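PDB 4F4E: aromatic-amino-acid aminotransferase from Burkholderia pseudomallei, which probably transfers the amino group of aromatic amino acids such as tyrosine to 2-oxoglutarate, using a pyridoxal 5'-phosphate cofactor held covalently on a lysine. Local coordinates for residues K145-D150 with V168-Y173; V223-R228 with A257-F262; I132-L137 with D161-E166; L104-D109 with A249-F254; V52-G57 with G396-A401. All blocks are in the same frame, centred on the assembly; numbering follows the deposited sequence.

Interaction 1. Residues K145-D150 with V168-Y173; sequences KVAISD and VAYPYY. With EDO (1,2-ethanediol), chain C.
V146 and I148 on one strand and V168 and Y170 on the other trade main-chain hydrogen bonds in parallel register. V168 N gives to V146 O, I148 N to V168 O, Y170 N to I148 O (2.8 Å) and D150 N to Y170 O. Past P171 the pairing changes: D150 O receives Y173 N at 2.9 Å, and a water accepts from Y172 N and lies within bonding distance of D150 OD2 and Y173 O. Between the regular bonds, A169 CA makes a C-H...O contact of 3.1 Å with I148 O.

The side-chain packing centres on Y170. With chi1 at 52° its CG sits between the backbone N and carbonyl carbon, and the ring folds back over the neighbouring strand. S149 CA lies over the ring face, 3.7 Å from the centroid, in a CH-pi contact, while A147 CB touches Y170 CD2 at 4.0 Å. The hydroxyl bonds to V199 O and to a bound ethanediol, probably from the crystallisation liquor, whose O1 donates to Y170 OH at 2.7 Å. That ethanediol also puts C1 over a face of the Y172 ring.

Helix 154-162 connects the two strands, which makes this a parallel beta-alpha-beta unit near one edge of the large mixed sheet of the aminotransferase fold.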
# COMPACT_ATOMS: atom_id res chain seq x y z
N LYS A 145 14.61 -20.63 -4.47
CA LYS A 145 13.25 -21.10 -4.39
C LYS A 145 12.68 -20.68 -3.03
O LYS A 145 13.44 -20.38 -2.11
CB LYS A 145 13.17 -22.60 -4.58
CG LYS A 145 13.69 -23.04 -5.97
CD LYS A 145 13.66 -24.54 -6.10
CE LYS A 145 14.32 -24.93 -7.42
NZ LYS A 145 14.88 -26.29 -7.26
N VAL A 146 11.37 -20.70 -2.93
CA VAL A 146 10.66 -20.42 -1.70
C VAL A 146 9.90 -21.65 -1.27
O VAL A 146 9.19 -22.26 -2.08
CB VAL A 146 9.66 -19.28 -1.92
CG1 VAL A 146 8.81 -19.08 -0.67
CG2 VAL A 146 10.41 -18.04 -2.30
N ALA A 147 10.03 -22.01 0.01
CA ALA A 147 9.37 -23.17 0.58
C ALA A 147 8.36 -22.71 1.59
O ALA A 147 8.69 -21.96 2.49
CB ALA A 147 10.38 -24.09 1.25
N ILE A 148 7.13 -23.21 1.43
CA ILE A 148 6.00 -22.91 2.30
C ILE A 148 5.47 -24.17 2.96
O ILE A 148 5.71 -25.28 2.48
CB ILE A 148 4.88 -22.16 1.54
CG1 ILE A 148 4.27 -23.00 0.41
CG2 ILE A 148 5.44 -20.87 1.02
CD1 ILE A 148 2.97 -22.43 -0.15
N SER A 149 4.67 -24.01 4.03
CA SER A 149 4.10 -25.20 4.67
C SER A 149 3.05 -25.86 3.79
O SER A 149 2.32 -25.17 3.06
CB SER A 149 3.54 -24.89 6.05
OG SER A 149 2.49 -23.92 6.04
N ASP A 150 2.94 -27.18 3.90
CA ASP A 150 1.82 -27.93 3.35
C ASP A 150 0.73 -28.15 4.40
O ASP A 150 0.91 -28.96 5.33
CB ASP A 150 2.32 -29.32 2.91
CG ASP A 150 1.21 -30.20 2.33
OD1 ASP A 150 0.29 -29.63 1.73
OD2 ASP A 150 1.30 -31.44 2.49
N VAL A 168 7.78 -24.23 -3.49
CA VAL A 168 7.64 -25.62 -3.19
C VAL A 168 7.07 -25.68 -1.77
O VAL A 168 7.06 -24.66 -1.07
CB VAL A 168 8.98 -26.36 -3.21
CG1 VAL A 168 9.64 -26.35 -4.61
CG2 VAL A 168 9.95 -25.84 -2.16
N ALA A 169 6.62 -26.86 -1.35
CA ALA A 169 6.01 -27.03 -0.04
C ALA A 169 6.75 -28.07 0.77
O ALA A 169 7.15 -29.14 0.24
CB ALA A 169 4.54 -27.42 -0.17
N TYR A 170 6.99 -27.77 2.04
CA TYR A 170 7.51 -28.75 2.95
C TYR A 170 6.35 -29.46 3.65
O TYR A 170 5.34 -28.82 3.99
CB TYR A 170 8.49 -28.18 3.98
CG TYR A 170 8.03 -26.96 4.77
CD1 TYR A 170 7.28 -27.10 5.91
CD2 TYR A 170 8.39 -25.67 4.39
CE1 TYR A 170 6.86 -25.98 6.65
CE2 TYR A 170 8.01 -24.55 5.14
CZ TYR A 170 7.22 -24.71 6.25
OH TYR A 170 6.78 -23.60 6.99
N PRO A 171 6.48 -30.79 3.85
CA PRO A 171 5.50 -31.49 4.69
C PRO A 171 5.29 -30.75 6.00
O PRO A 171 6.26 -30.24 6.56
CB PRO A 171 6.14 -32.88 4.90
CG PRO A 171 7.07 -33.06 3.74
CD PRO A 171 7.61 -31.67 3.48
N TYR A 172 4.05 -30.71 6.49
CA TYR A 172 3.74 -29.99 7.72
C TYR A 172 2.51 -30.55 8.40
O TYR A 172 2.64 -31.32 9.37
CB TYR A 172 3.62 -28.45 7.47
CG TYR A 172 3.53 -27.69 8.76
CD1 TYR A 172 4.63 -27.54 9.55
CD2 TYR A 172 2.30 -27.26 9.26
CE1 TYR A 172 4.56 -26.90 10.78
CE2 TYR A 172 2.22 -26.59 10.44
CZ TYR A 172 3.34 -26.42 11.22
OH TYR A 172 3.27 -25.77 12.46
N TYR A 173 1.32 -30.26 7.87
CA TYR A 173 0.09 -30.78 8.46
C TYR A 173 -0.09 -32.28 8.19
O TYR A 173 0.04 -32.72 7.05
CB TYR A 173 -1.11 -30.06 7.87
CG TYR A 173 -2.40 -30.61 8.42
CD1 TYR A 173 -2.77 -30.40 9.74
CD2 TYR A 173 -3.22 -31.38 7.63
CE1 TYR A 173 -3.98 -30.94 10.25
CE2 TYR A 173 -4.39 -31.94 8.15
CZ TYR A 173 -4.75 -31.70 9.44
OH TYR A 173 -5.95 -32.26 9.86
C1 EDO C . 5.38 -23.88 9.93
O1 EDO C . 5.45 -22.68 9.20
C2 EDO C . 5.70 -23.71 11.42
O2 EDO C . 4.71 -22.96 12.07
O HOH W 1 1.99 -32.23 5.13

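Interaction 2. Residues V223-R228 with A257-F262; sequences VVKARR and ANLNVF
A257, just past helix 249-256, turns its carbonyl to K225 on the end of helix 214-227: K225 NZ donates to A257 O at 2.8 Å, nearly in line with the C=O bond (163° at the oxygen). The lysine reaches it with CG anti to the backbone N (chi1 -174°) and bends at chi2 and chi4, which brings CD and CE past the same carbonyl.

N258 leaves helical geometry with positive phi. Its carbonyl oxygen also lies close to the ammonium group, 2.9 Å from K225 NZ, whereas its side-chain OD1 is held by R117.

L259 supplies the apolar part. Its CD2 lies against the lysine's methylenes, 3.6 Å from K225 CD, and the two side chains run slantwise to each other. The other branch, CD1, reaches V224 CG1 at 4.2 Å and also packs on F254. From here the chain enters strand 261-266.

In this conformer, one of two modelled for K225, the methylene stem lies on leucine and the ammonium on a carbonyl. A positive charge placed where helix 249-256 ends would be expected to offset the partial negative charge of that terminus, at the protein surface.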
# COMPACT_ATOMS: atom_id res chain seq x y z
N VAL A 223 18.88 -26.48 11.56
CA VAL A 223 18.96 -26.85 10.13
C VAL A 223 19.07 -25.64 9.22
O VAL A 223 19.90 -25.63 8.32
CB VAL A 223 17.80 -27.77 9.69
CG1 VAL A 223 17.94 -28.12 8.21
CG2 VAL A 223 17.84 -29.05 10.51
N VAL A 224 18.25 -24.61 9.46
CA VAL A 224 18.34 -23.37 8.68
C VAL A 224 19.76 -22.81 8.78
O VAL A 224 20.33 -22.38 7.79
CB VAL A 224 17.30 -22.34 9.16
CG1 VAL A 224 17.63 -20.93 8.62
CG2 VAL A 224 15.90 -22.75 8.76
N LYS A 225 20.33 -22.82 9.98
CA LYS A 225 21.69 -22.31 10.15
C LYS A 225 22.70 -23.18 9.39
O LYS A 225 23.48 -22.66 8.58
CB LYS A 225 22.08 -22.17 11.63
CG LYS A 225 23.45 -21.50 11.82
CD LYS A 225 23.50 -20.55 13.03
CE LYS A 225 24.85 -19.84 13.19
NZ LYS A 225 24.83 -18.40 12.85
N ALA A 226 22.68 -24.49 9.65
CA ALA A 226 23.62 -25.41 9.03
C ALA A 226 23.55 -25.40 7.49
O ALA A 226 24.62 -25.51 6.81
CB ALA A 226 23.45 -26.82 9.58
N ARG A 227 22.35 -25.25 6.94
CA ARG A 227 22.18 -25.29 5.50
C ARG A 227 22.13 -23.92 4.82
O ARG A 227 22.01 -23.83 3.61
CB ARG A 227 20.99 -26.16 5.17
CG ARG A 227 21.32 -27.62 5.49
CD ARG A 227 20.21 -28.54 5.08
NE ARG A 227 20.16 -28.65 3.63
CZ ARG A 227 21.03 -29.35 2.89
NH1 ARG A 227 22.05 -30.00 3.44
NH2 ARG A 227 20.87 -29.41 1.59
N ARG A 228 22.31 -22.86 5.61
CA ARG A 228 22.31 -21.49 5.08
C ARG A 228 21.02 -21.18 4.31
O ARG A 228 21.05 -20.57 3.25
CB ARG A 228 23.57 -21.21 4.28
CG ARG A 228 24.82 -21.64 5.06
CD ARG A 228 26.09 -21.13 4.40
NE ARG A 228 26.40 -21.88 3.18
CZ ARG A 228 26.31 -21.41 1.93
NH1 ARG A 228 25.90 -20.16 1.66
NH2 ARG A 228 26.63 -22.23 0.92
N ALA A 257 20.30 -16.91 17.19
CA ALA A 257 21.20 -17.74 16.38
C ALA A 257 22.15 -17.01 15.43
O ALA A 257 22.89 -17.66 14.70
CB ALA A 257 20.38 -18.79 15.59
N ASN A 258 22.15 -15.68 15.43
CA ASN A 258 23.05 -14.93 14.54
C ASN A 258 22.90 -15.31 13.06
O ASN A 258 23.88 -15.72 12.38
CB ASN A 258 24.50 -15.05 15.01
CG ASN A 258 24.83 -14.02 16.08
OD1 ASN A 258 24.19 -12.97 16.18
ND2 ASN A 258 25.84 -14.32 16.89
N LEU A 259 21.65 -15.24 12.65
CA LEU A 259 21.20 -15.49 11.30
C LEU A 259 20.67 -14.19 10.71
O LEU A 259 20.23 -13.31 11.44
CB LEU A 259 20.05 -16.52 11.34
CG LEU A 259 20.42 -17.92 11.82
CD1 LEU A 259 19.22 -18.85 11.85
CD2 LEU A 259 21.51 -18.48 10.92
N ASN A 260 20.73 -14.08 9.38
CA ASN A 260 19.94 -13.09 8.70
C ASN A 260 18.53 -13.65 8.61
O ASN A 260 18.35 -14.81 8.14
CB ASN A 260 20.53 -12.80 7.35
CG ASN A 260 21.94 -12.22 7.46
OD1 ASN A 260 22.84 -12.70 6.81
ND2 ASN A 260 22.14 -11.23 8.32
N VAL A 261 17.56 -12.90 9.13
CA VAL A 261 16.20 -13.38 9.32
C VAL A 261 15.30 -12.29 8.77
O VAL A 261 15.53 -11.11 9.03
CB VAL A 261 15.83 -13.59 10.82
CG1 VAL A 261 14.42 -14.16 10.97
CG2 VAL A 261 16.85 -14.48 11.54
N PHE A 262 14.30 -12.68 8.00
CA PHE A 262 13.22 -11.79 7.58
C PHE A 262 12.00 -12.07 8.44
O PHE A 262 11.74 -13.24 8.75
CB PHE A 262 12.86 -12.03 6.11
CG PHE A 262 13.86 -11.45 5.14
CD1 PHE A 262 15.12 -11.97 5.05
CD2 PHE A 262 13.50 -10.45 4.29
CE1 PHE A 262 16.03 -11.48 4.16
CE2 PHE A 262 14.41 -9.93 3.40
CZ PHE A 262 15.67 -10.45 3.32

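Interaction 3. Residues I132-L137 with D161-E166; sequences IGADFL and DMAGFE
A134 and A163 meet methyl to methyl, CB to CB at 3.7 Å, and F165 fills in beside them. The phenyl ring presents its edge to helix 125-140: A134 O lies in the ring plane 3.4 Å from F165 CE2, and the carbonyl carbon of L137 lies near the same plane beside F165 CZ. L137 CB adds an apolar contact at 4.0 Å to F165 CZ, one helical turn on from A134. With chi1 at -63°, CG of F165 stands beside its backbone N, and the ring points in toward helix 125-140. I197 of strand 197-201 and F160 of helix 154-162 pack on the ring too, and F165 is buried between helix and sheet.

Between A163 and F165 the chain turns sharply. Helix 154-162 ends in a Schellman motif at G164, whose positive phi swings the backbone out of the helix and starts it toward strand 167-174, the return leg of a beta-alpha-beta crossover.

The other side is looser and polar. D135 OD1 brushes A163 CB (3.9 Å), and its carboxylate is shared with K131 in a salt bridge. The link to the A163 backbone goes through a water, which donates to D135 OD1 at 2.7 Å and to A163 O at 2.8 Å.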
# COMPACT_ATOMS: atom_id res chain seq x y z
N ILE A 132 7.37 -6.62 0.12
CA ILE A 132 8.61 -5.85 0.07
C ILE A 132 9.83 -6.72 0.34
O ILE A 132 10.87 -6.55 -0.30
CB ILE A 132 8.54 -4.53 0.87
CG1 ILE A 132 8.40 -4.74 2.35
CG2 ILE A 132 7.43 -3.61 0.32
CD1 ILE A 132 8.50 -3.43 3.15
N GLY A 133 9.69 -7.69 1.27
CA GLY A 133 10.73 -8.65 1.52
C GLY A 133 11.01 -9.51 0.29
O GLY A 133 12.18 -9.73 -0.06
N ALA A 134 9.94 -10.02 -0.33
CA ALA A 134 10.01 -10.88 -1.51
C ALA A 134 10.71 -10.11 -2.65
O ALA A 134 11.64 -10.62 -3.29
CB ALA A 134 8.61 -11.34 -1.96
N ASP A 135 10.29 -8.87 -2.87
CA ASP A 135 10.87 -8.13 -3.97
C ASP A 135 12.36 -7.86 -3.70
O ASP A 135 13.16 -7.97 -4.64
CB ASP A 135 10.19 -6.80 -4.25
CG ASP A 135 8.79 -6.94 -4.88
OD1 ASP A 135 8.42 -8.04 -5.36
OD2 ASP A 135 8.09 -5.89 -4.87
N PHE A 136 12.73 -7.52 -2.48
CA PHE A 136 14.14 -7.33 -2.15
C PHE A 136 14.91 -8.65 -2.30
O PHE A 136 16.01 -8.68 -2.86
CB PHE A 136 14.26 -6.78 -0.73
CG PHE A 136 15.67 -6.65 -0.23
CD1 PHE A 136 16.62 -5.91 -0.92
CD2 PHE A 136 16.04 -7.23 0.97
CE1 PHE A 136 17.92 -5.77 -0.44
CE2 PHE A 136 17.33 -7.08 1.47
CZ PHE A 136 18.27 -6.36 0.76
N LEU A 137 14.33 -9.73 -1.78
CA LEU A 137 14.98 -11.05 -1.93
C LEU A 137 15.26 -11.41 -3.39
O LEU A 137 16.30 -11.98 -3.70
CB LEU A 137 14.19 -12.13 -1.20
CG LEU A 137 14.51 -12.22 0.30
CD1 LEU A 137 13.39 -12.88 1.08
CD2 LEU A 137 15.87 -12.95 0.56
N ASP A 161 5.09 -16.45 -5.91
CA ASP A 161 5.10 -16.75 -7.33
C ASP A 161 5.02 -15.46 -8.16
O ASP A 161 5.76 -15.31 -9.13
CB ASP A 161 3.96 -17.70 -7.66
CG ASP A 161 3.95 -18.08 -9.10
OD1 ASP A 161 4.69 -19.00 -9.47
OD2 ASP A 161 3.17 -17.46 -9.82
N MET A 162 4.14 -14.54 -7.79
CA MET A 162 4.06 -13.23 -8.48
C MET A 162 5.31 -12.40 -8.33
O MET A 162 5.65 -11.58 -9.20
CB MET A 162 2.86 -12.44 -7.96
CG MET A 162 2.66 -11.10 -8.64
SD MET A 162 2.16 -11.25 -10.39
CE MET A 162 0.95 -12.55 -10.33
N ALA A 163 6.03 -12.57 -7.22
CA ALA A 163 7.29 -11.86 -7.02
C ALA A 163 8.45 -12.49 -7.85
O ALA A 163 9.55 -11.96 -7.85
CB ALA A 163 7.64 -11.81 -5.53
N GLY A 164 8.19 -13.60 -8.53
CA GLY A 164 9.16 -14.23 -9.45
C GLY A 164 9.76 -15.56 -9.02
O GLY A 164 10.60 -16.12 -9.74
N PHE A 165 9.35 -16.09 -7.88
CA PHE A 165 9.97 -17.29 -7.29
C PHE A 165 9.21 -18.57 -7.62
O PHE A 165 8.00 -18.60 -7.67
CB PHE A 165 9.98 -17.17 -5.75
CG PHE A 165 10.82 -16.04 -5.23
CD1 PHE A 165 12.19 -16.19 -5.09
CD2 PHE A 165 10.25 -14.84 -4.82
CE1 PHE A 165 13.00 -15.18 -4.60
CE2 PHE A 165 11.04 -13.81 -4.32
CZ PHE A 165 12.42 -13.98 -4.21
N GLU A 166 9.93 -19.68 -7.79
CA GLU A 166 9.31 -20.99 -7.80
C GLU A 166 9.02 -21.34 -6.34
O GLU A 166 9.90 -21.20 -5.48
CB GLU A 166 10.29 -22.02 -8.40
CG GLU A 166 9.80 -23.46 -8.31
CD GLU A 166 10.83 -24.48 -8.77
OE1 GLU A 166 11.79 -24.08 -9.47
OE2 GLU A 166 10.66 -25.68 -8.40
O HOH W 2 9.77 -9.24 -7.32

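Interaction 4. Residues L104-D109 with A249-F254; sequences LLLGDD and AAVRLF
The end of helix 95-106 comes up against the start of helix 249-256 with L106 and R252 closest, 5.8 Å between their CA atoms, and G107 then takes the chain out of the helix with positive phi. R252 does most of the work. Its side chain, extended from CG to NE, runs across to carbonyls in the last turn of helix 95-106. There the guanidinium edge meets two successive oxygens: NE donates to L105 O at 2.8 Å in a nearly straight bond (170°), and NH2 donates to L104 O at 3.0 Å with a more bent one (136°). Both oxygens lie in the guanidinium plane, yet NE and NH2 each stand well above the carbonyl plane of the oxygen they bind. The peptide joining L106 to G107 lies over one face of the group, its L106 C and G107 N 3.4 Å above the plane. NH1 is engaged by E245 in a salt bridge, and L104 O has a second donor in Q238.

Beside the arginine the contact is hydrocarbon. L106 CD2 rests on V251 CG1 at 3.8 Å, the two side chains crossing at about a right angle, while L105 flanks V251 and packs on into V263.

The guanidinium thus bonds to two carbonyls near a helix C-terminus, where the helix dipole would be expected to suit a positive charge, while those bonds and E245 hold its plane fixed.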
# COMPACT_ATOMS: atom_id res chain seq x y z
N LEU A 104 8.60 -5.17 20.38
CA LEU A 104 7.50 -6.12 20.58
C LEU A 104 7.93 -7.50 20.10
O LEU A 104 7.65 -8.52 20.75
CB LEU A 104 6.26 -5.61 19.82
CG LEU A 104 4.99 -6.41 19.98
CD1 LEU A 104 4.48 -6.38 21.43
CD2 LEU A 104 3.91 -5.86 19.04
N LEU A 105 8.65 -7.54 18.99
CA LEU A 105 9.13 -8.81 18.42
C LEU A 105 10.29 -9.45 19.15
O LEU A 105 10.30 -10.65 19.35
CB LEU A 105 9.53 -8.66 16.95
CG LEU A 105 8.35 -8.29 16.04
CD1 LEU A 105 8.83 -7.88 14.64
CD2 LEU A 105 7.31 -9.40 15.88
N LEU A 106 11.27 -8.63 19.56
CA LEU A 106 12.57 -9.12 20.00
C LEU A 106 12.76 -8.99 21.48
O LEU A 106 13.62 -9.67 22.00
CB LEU A 106 13.73 -8.42 19.25
CG LEU A 106 13.64 -8.61 17.74
CD1 LEU A 106 14.71 -7.84 16.94
CD2 LEU A 106 13.63 -10.09 17.36
N GLY A 107 11.96 -8.14 22.14
CA GLY A 107 12.14 -7.89 23.57
C GLY A 107 12.78 -6.55 23.80
O GLY A 107 13.58 -6.09 23.00
N ASP A 108 12.43 -5.92 24.91
CA ASP A 108 12.95 -4.58 25.18
C ASP A 108 14.47 -4.55 25.22
O ASP A 108 15.06 -3.62 24.65
CB ASP A 108 12.34 -4.01 26.49
CG ASP A 108 10.88 -3.64 26.32
OD1 ASP A 108 10.39 -3.53 25.17
OD2 ASP A 108 10.19 -3.48 27.35
N ASP A 109 15.09 -5.59 25.79
CA ASP A 109 16.55 -5.62 25.97
C ASP A 109 17.37 -6.44 24.93
O ASP A 109 18.46 -6.95 25.19
CB ASP A 109 16.85 -6.13 27.39
CG ASP A 109 16.46 -5.13 28.46
OD1 ASP A 109 16.32 -3.91 28.15
OD2 ASP A 109 16.30 -5.55 29.62
N ALA A 249 8.36 -16.31 20.50
CA ALA A 249 9.50 -17.20 20.82
C ALA A 249 10.28 -17.62 19.60
O ALA A 249 11.50 -17.56 19.59
CB ALA A 249 9.02 -18.40 21.63
N ALA A 250 9.58 -18.04 18.56
CA ALA A 250 10.24 -18.51 17.34
C ALA A 250 11.08 -17.43 16.69
O ALA A 250 12.18 -17.70 16.23
CB ALA A 250 9.21 -19.06 16.36
N VAL A 251 10.58 -16.18 16.70
CA VAL A 251 11.33 -15.07 16.12
C VAL A 251 12.62 -14.86 16.92
O VAL A 251 13.71 -14.76 16.35
CB VAL A 251 10.46 -13.77 16.09
CG1 VAL A 251 11.29 -12.59 15.65
CG2 VAL A 251 9.22 -13.95 15.23
N ARG A 252 12.52 -14.92 18.26
CA ARG A 252 13.65 -14.71 19.15
C ARG A 252 14.71 -15.81 19.09
O ARG A 252 15.90 -15.50 19.21
CB ARG A 252 13.14 -14.50 20.59
CG ARG A 252 12.28 -13.22 20.63
CD ARG A 252 11.76 -12.86 22.01
NE ARG A 252 10.76 -11.78 21.89
CZ ARG A 252 10.12 -11.18 22.91
NH1 ARG A 252 10.37 -11.49 24.16
NH2 ARG A 252 9.24 -10.23 22.68
N LEU A 253 14.27 -17.05 18.84
CA LEU A 253 15.18 -18.19 18.67
C LEU A 253 16.06 -17.98 17.45
O LEU A 253 17.25 -18.26 17.50
CB LEU A 253 14.40 -19.52 18.53
CG LEU A 253 13.85 -20.09 19.84
CD1 LEU A 253 12.80 -21.23 19.71
CD2 LEU A 253 15.02 -20.55 20.70
N PHE A 254 15.45 -17.49 16.36
CA PHE A 254 16.21 -17.19 15.14
C PHE A 254 17.13 -16.00 15.38
O PHE A 254 18.28 -16.00 14.91
CB PHE A 254 15.32 -16.95 13.92
CG PHE A 254 14.82 -18.22 13.28
CD1 PHE A 254 15.58 -18.87 12.37
CD2 PHE A 254 13.60 -18.73 13.61
CE1 PHE A 254 15.14 -20.03 11.78
CE2 PHE A 254 13.13 -19.90 13.02
CZ PHE A 254 13.92 -20.55 12.10

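Interaction 5. Residues V52-G57 with G396-A401; sequences VNLGVG and GRICVA
The turn after strand 52-53 is bonded backbone to backbone to strand 397-399, L54 to C399, bringing together parts of the chain more than three hundred residues apart in a buried part of the subunit. C399 N donates to L54 O at 2.9 Å, on a lone pair in the carbonyl plane. The same oxygen takes a water, which also donates to V56 O and accepts from R397 NE at 2.9 Å. R397 bends at chi3 (80°), which brings its guanidinium round to the turn; G55 O lies in the plane of that group and receives a weak, bent bond of 3.1 Å from R397 NH2.

The turn itself is an Asx turn: N53 OD1 accepts from G55 N. Before it, V52 pairs with strand 390-391 in a two-stranded parallel sheet, while strand 397-399 belongs to a small antiparallel sheet with 371-373, so the contact ties two small sheets to each other.

Apolar groups pack alongside. L54 and I398 run next to each other, with L54 CD1 4.0 Å from I398 CG2, and the other branch, L54 CD2, approaches C399 O. C399 SG, anti to its backbone N (chi1 -173°), meets V56 CG2 at 4.0 Å.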
# COMPACT_ATOMS: atom_id res chain seq x y z
N VAL A 52 -24.48 -20.03 9.64
CA VAL A 52 -23.22 -19.70 10.30
C VAL A 52 -22.11 -19.83 9.30
O VAL A 52 -21.98 -20.89 8.64
CB VAL A 52 -22.92 -20.63 11.52
CG1 VAL A 52 -21.59 -20.29 12.16
CG2 VAL A 52 -24.04 -20.55 12.55
N ASN A 53 -21.35 -18.74 9.13
CA ASN A 53 -20.20 -18.76 8.26
C ASN A 53 -18.89 -19.05 9.05
O ASN A 53 -18.31 -18.19 9.69
CB ASN A 53 -20.06 -17.46 7.44
CG ASN A 53 -19.04 -17.58 6.31
OD1 ASN A 53 -18.30 -18.53 6.21
ND2 ASN A 53 -19.06 -16.61 5.42
N LEU A 54 -18.42 -20.30 8.97
CA LEU A 54 -17.13 -20.65 9.58
C LEU A 54 -15.98 -20.61 8.57
O LEU A 54 -14.86 -21.00 8.89
CB LEU A 54 -17.24 -22.04 10.22
CG LEU A 54 -18.29 -22.22 11.32
CD1 LEU A 54 -18.26 -23.70 11.80
CD2 LEU A 54 -18.01 -21.24 12.46
N GLY A 55 -16.25 -20.15 7.36
CA GLY A 55 -15.23 -19.95 6.35
C GLY A 55 -14.52 -18.61 6.40
O GLY A 55 -13.62 -18.37 5.61
N VAL A 56 -14.90 -17.74 7.32
CA VAL A 56 -14.27 -16.39 7.42
C VAL A 56 -12.85 -16.50 7.98
O VAL A 56 -12.42 -17.56 8.40
CB VAL A 56 -15.11 -15.45 8.32
CG1 VAL A 56 -16.51 -15.25 7.70
CG2 VAL A 56 -15.28 -16.05 9.73
N GLY A 57 -12.13 -15.38 8.02
CA GLY A 57 -10.73 -15.37 8.47
C GLY A 57 -10.45 -14.19 9.39
O GLY A 57 -9.34 -13.65 9.43
N GLY A 396 -12.20 -28.78 5.34
CA GLY A 396 -12.47 -29.05 6.72
C GLY A 396 -12.08 -27.85 7.59
O GLY A 396 -12.35 -27.89 8.79
N ARG A 397 -11.50 -26.80 7.01
CA ARG A 397 -11.11 -25.63 7.84
C ARG A 397 -12.34 -24.99 8.44
O ARG A 397 -13.37 -24.81 7.76
CB ARG A 397 -10.39 -24.56 7.03
CG ARG A 397 -9.71 -23.49 7.86
CD ARG A 397 -9.16 -22.40 6.95
NE ARG A 397 -10.15 -21.43 6.48
CZ ARG A 397 -10.21 -20.92 5.25
NH1 ARG A 397 -9.40 -21.35 4.28
NH2 ARG A 397 -11.13 -20.04 4.94
N ILE A 398 -12.25 -24.68 9.73
CA ILE A 398 -13.25 -23.84 10.45
C ILE A 398 -12.50 -22.69 11.17
O ILE A 398 -11.36 -22.87 11.63
CB ILE A 398 -14.12 -24.66 11.43
CG1 ILE A 398 -13.31 -25.36 12.53
CG2 ILE A 398 -14.96 -25.70 10.65
CD1 ILE A 398 -14.17 -25.92 13.66
N CYS A 399 -13.14 -21.53 11.19
CA CYS A 399 -12.72 -20.40 11.98
C CYS A 399 -13.37 -20.50 13.36
O CYS A 399 -14.56 -20.23 13.52
CB CYS A 399 -13.12 -19.11 11.29
SG CYS A 399 -12.45 -17.65 12.11
N VAL A 400 -12.59 -21.00 14.30
CA VAL A 400 -13.02 -21.13 15.66
C VAL A 400 -13.27 -19.77 16.29
O VAL A 400 -14.07 -19.65 17.19
CB VAL A 400 -12.00 -21.99 16.44
CG1 VAL A 400 -12.30 -21.98 17.91
CG2 VAL A 400 -12.05 -23.41 15.92
N ALA A 401 -12.61 -18.73 15.75
CA ALA A 401 -12.86 -17.32 16.11
C ALA A 401 -14.22 -16.78 15.68
O ALA A 401 -14.58 -15.64 16.05
CB ALA A 401 -11.72 -16.42 15.59
O HOH W 3 -12.28 -20.27 8.03

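How the interactions relate
Interactions 1 to 4 belong to the large mixed sheet and the helices packed on it, whereas interaction 5 joins two small sheets and lies about 35 Å, centre to centre, from interaction 2. Interactions 3 and 5 are buried, 1 and 4 partly so, and 2 is at the surface. Strand pairing carries interaction 1; methyl and ring packing carries 3. In 2, 4 and 5 a basic side chain reaches backbone carbonyls, at helix ends in 2 and 4 and at a turn in 5. Interaction 3 packs helix 125-140 on the end of interaction 1's crossover helix, and V146 N probably bonds to E166 O between them. F254 links 4 to 2, and F262 links 2 to 3.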